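Local coordinates for protein putative thioesterase yhdA (Lactococcus lactis subsp. lactis, PDB 3GEK) that is a putative thioesterase of the PaaI family, probably hydrolysing acyl-CoA thioesters, with 1,4-dihydroxy-2-naphthoyl-CoA suggested as the substrate, at residues D5-T10 with S52-E57. The protein carries 7 engineered substitutions. Numbering follows the deposited sequence.
Sequences DQLNIT and SLALAE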
loop_
_atom_site.group_PDB
_atom_site.type_symbol
_atom_site.label_atom_id
_atom_site.label_comp_id
_atom_site.label_asym_id
_atom_site.label_seq_id
_atom_site.Cartn_x
_atom_site.Cartn_y
_atom_site.Cartn_z
ATOM N N ASP A 5 -17.902 -17.090 -7.364
ATOM C CA ASP A 5 -18.116 -18.534 -7.370
ATOM C C ASP A 5 -17.117 -19.251 -8.275
ATOM O O ASP A 5 -16.641 -20.337 -7.942
ATOM C CB ASP A 5 -19.556 -18.876 -7.784
ATOM C CG ASP A 5 -20.601 -18.269 -6.856
ATOM O OD1 ASP A 5 -20.318 -18.074 -5.653
ATOM O OD2 ASP A 5 -21.720 -17.989 -7.341
ATOM N N GLN A 6 -16.793 -18.634 -9.410
ATOM C CA GLN A 6 -15.843 -19.224 -10.361
ATOM C C GLN A 6 -14.414 -19.282 -9.817
ATOM O O GLN A 6 -13.616 -20.111 -10.250
ATOM C CB GLN A 6 -15.884 -18.492 -11.704
ATOM C CG GLN A 6 -17.141 -18.773 -12.509
ATOM C CD GLN A 6 -17.057 -18.250 -13.926
ATOM O OE1 GLN A 6 -17.840 -17.388 -14.323
ATOM N NE2 GLN A 6 -16.107 -18.765 -14.696
ATOM N N LEU A 7 -14.110 -18.412 -8.856
ATOM C CA LEU A 7 -12.829 -18.436 -8.154
ATOM C C LEU A 7 -12.589 -19.766 -7.429
ATOM O O LEU A 7 -11.446 -20.145 -7.192
ATOM C CB LEU A 7 -12.736 -17.264 -7.172
ATOM C CG LEU A 7 -11.877 -16.013 -7.436
ATOM C CD1 LEU A 7 -11.182 -15.956 -8.802
ATOM C CD2 LEU A 7 -12.689 -14.752 -7.188
ATOM N N ASN A 8 -13.672 -20.476 -7.105
ATOM C CA ASN A 8 -13.596 -21.771 -6.419
ATOM C C ASN A 8 -12.858 -21.671 -5.076
ATOM O O ASN A 8 -11.851 -22.346 -4.846
ATOM C CB ASN A 8 -12.961 -22.834 -7.337
ATOM C CG ASN A 8 -13.312 -24.262 -6.931
ATOM O OD1 ASN A 8 -14.055 -24.500 -5.977
ATOM N ND2 ASN A 8 -12.774 -25.222 -7.670
ATOM N N ILE A 9 -13.361 -20.802 -4.203
ATOM C CA ILE A 9 -12.858 -20.688 -2.833
ATOM C C ILE A 9 -13.407 -21.855 -2.007
ATOM O O ILE A 9 -14.619 -22.047 -1.930
ATOM C CB ILE A 9 -13.256 -19.335 -2.169
ATOM C CG1 ILE A 9 -12.921 -18.129 -3.066
ATOM C CG2 ILE A 9 -12.646 -19.193 -0.776
ATOM C CD1 ILE A 9 -11.584 -18.191 -3.776
ATOM N N THR A 10 -12.510 -22.631 -1.404
ATOM C CA THR A 10 -12.891 -23.817 -0.634
ATOM C C THR A 10 -12.416 -23.732 0.824
ATOM O O THR A 10 -11.567 -22.911 1.161
ATOM C CB THR A 10 -12.325 -25.107 -1.274
ATOM O OG1 THR A 10 -12.318 -24.979 -2.699
ATOM C CG2 THR A 10 -13.167 -26.312 -0.904
ATOM N N SER A 52 -5.566 -13.713 -7.065
ATOM C CA SER A 52 -5.082 -13.640 -5.683
ATOM C C SER A 52 -5.603 -12.404 -4.945
ATOM O O SER A 52 -6.017 -12.495 -3.789
ATOM C CB SER A 52 -3.552 -13.668 -5.638
ATOM O OG SER A 52 -3.048 -14.875 -6.198
ATOM N N LEU A 53 -5.567 -11.253 -5.611
ATOM C CA LEU A 53 -6.127 -10.020 -5.060
ATOM C C LEU A 53 -7.593 -10.198 -4.711
ATOM O O LEU A 53 -8.016 -9.852 -3.607
ATOM C CB LEU A 53 -6.000 -8.873 -6.061
ATOM C CG LEU A 53 -4.789 -7.946 -6.072
ATOM C CD1 LEU A 53 -3.516 -8.628 -5.584
ATOM C CD2 LEU A 53 -4.621 -7.406 -7.500
ATOM N N ALA A 54 -8.356 -10.737 -5.662
ATOM C CA ALA A 54 -9.773 -10.985 -5.475
ATOM C C ALA A 54 -10.020 -11.988 -4.346
ATOM O O ALA A 54 -10.935 -11.803 -3.545
ATOM C CB ALA A 54 -10.399 -11.465 -6.769
ATOM N N LEU A 55 -9.199 -13.036 -4.280
ATOM C CA LEU A 55 -9.286 -14.025 -3.203
ATOM C C LEU A 55 -9.121 -13.358 -1.835
ATOM O O LEU A 55 -9.855 -13.668 -0.893
ATOM C CB LEU A 55 -8.225 -15.123 -3.389
ATOM C CG LEU A 55 -7.910 -16.106 -2.253
ATOM C CD1 LEU A 55 -9.102 -16.963 -1.912
ATOM C CD2 LEU A 55 -6.719 -16.996 -2.600
ATOM N N ALA A 56 -8.152 -12.450 -1.735
ATOM C CA ALA A 56 -7.864 -11.754 -0.481
ATOM C C ALA A 56 -9.003 -10.848 -0.051
ATOM O O ALA A 56 -9.401 -10.873 1.108
ATOM C CB ALA A 56 -6.594 -10.958 -0.598
ATOM N N GLU A 57 -9.513 -10.041 -0.982
ATOM C CA GLU A 57 -10.601 -9.107 -0.680
ATOM C C GLU A 57 -11.890 -9.851 -0.311
ATOM O O GLU A 57 -12.606 -9.447 0.611
ATOM C CB GLU A 57 -10.821 -8.112 -1.835
ATOM C CG GLU A 57 -11.740 -6.936 -1.463
ATOM C CD GLU A 57 -11.715 -5.767 -2.446
ATOM O OE1 GLU A 57 -10.633 -5.439 -2.971
ATOM O OE2 GLU A 57 -12.790 -5.145 -2.664
#
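Leu-7 and Leu-55 mark the nearest backbone approach, their CA atoms 7.5 Å apart, where residues 5-10 run past the long helix 49-68. No hydrogen bond joins the two segments; the contact rests on four apolar side chains, and it illustrates how a hotdog fold can set N-terminal residues against the central helix through a wholly apolar contact, while backbone hydrogen bonds of Asn-8 with Ile-35 and Thr-10 with Lys-33 fix the same residues to strand 28-35. Ile-9 and Leu-55 meet methyl to methyl, with CD1 of Ile-9 3.3 Å from CD1 of Leu-55. That is shorter than usual for two methyl carbons, so the exact spacing is doubtful, though the two tips clearly meet. Leu-55 reaches its partner because CG stands anti to the backbone N (chi1 167°), which carries the branch out from the helix toward strand 9-10. In Ile-9 the longer arm, CG1, lies anti to the carbonyl carbon, and the two side chains cross at a slant, with their CD1 methyls at the meeting point. Two residues earlier, Leu-7 offers a looser second contact: its CD2 rests 4.0 Å from CB of Ala-54, whose short side chain faces the N-terminal segment. Between Leu-7 and Ile-9 the backbone changes course at Asn-8, which has positive phi (58°) and whose N bonds to O of Asp-5, 3.1 Å away. Met-34 of strand 28-35 touches both Ile-9 and Leu-55, and Phe-39 adds to the packing of Leu-7. Strand 9-10 lies antiparallel to strand 28-35, while Leu-53 and Ala-56 of the helix pack on Ile-124 of strand 120-131, and Ala-54 also meets Gly-50 of the second subunit, placing the contact between strand 28-35, the central helix and the subunit interface.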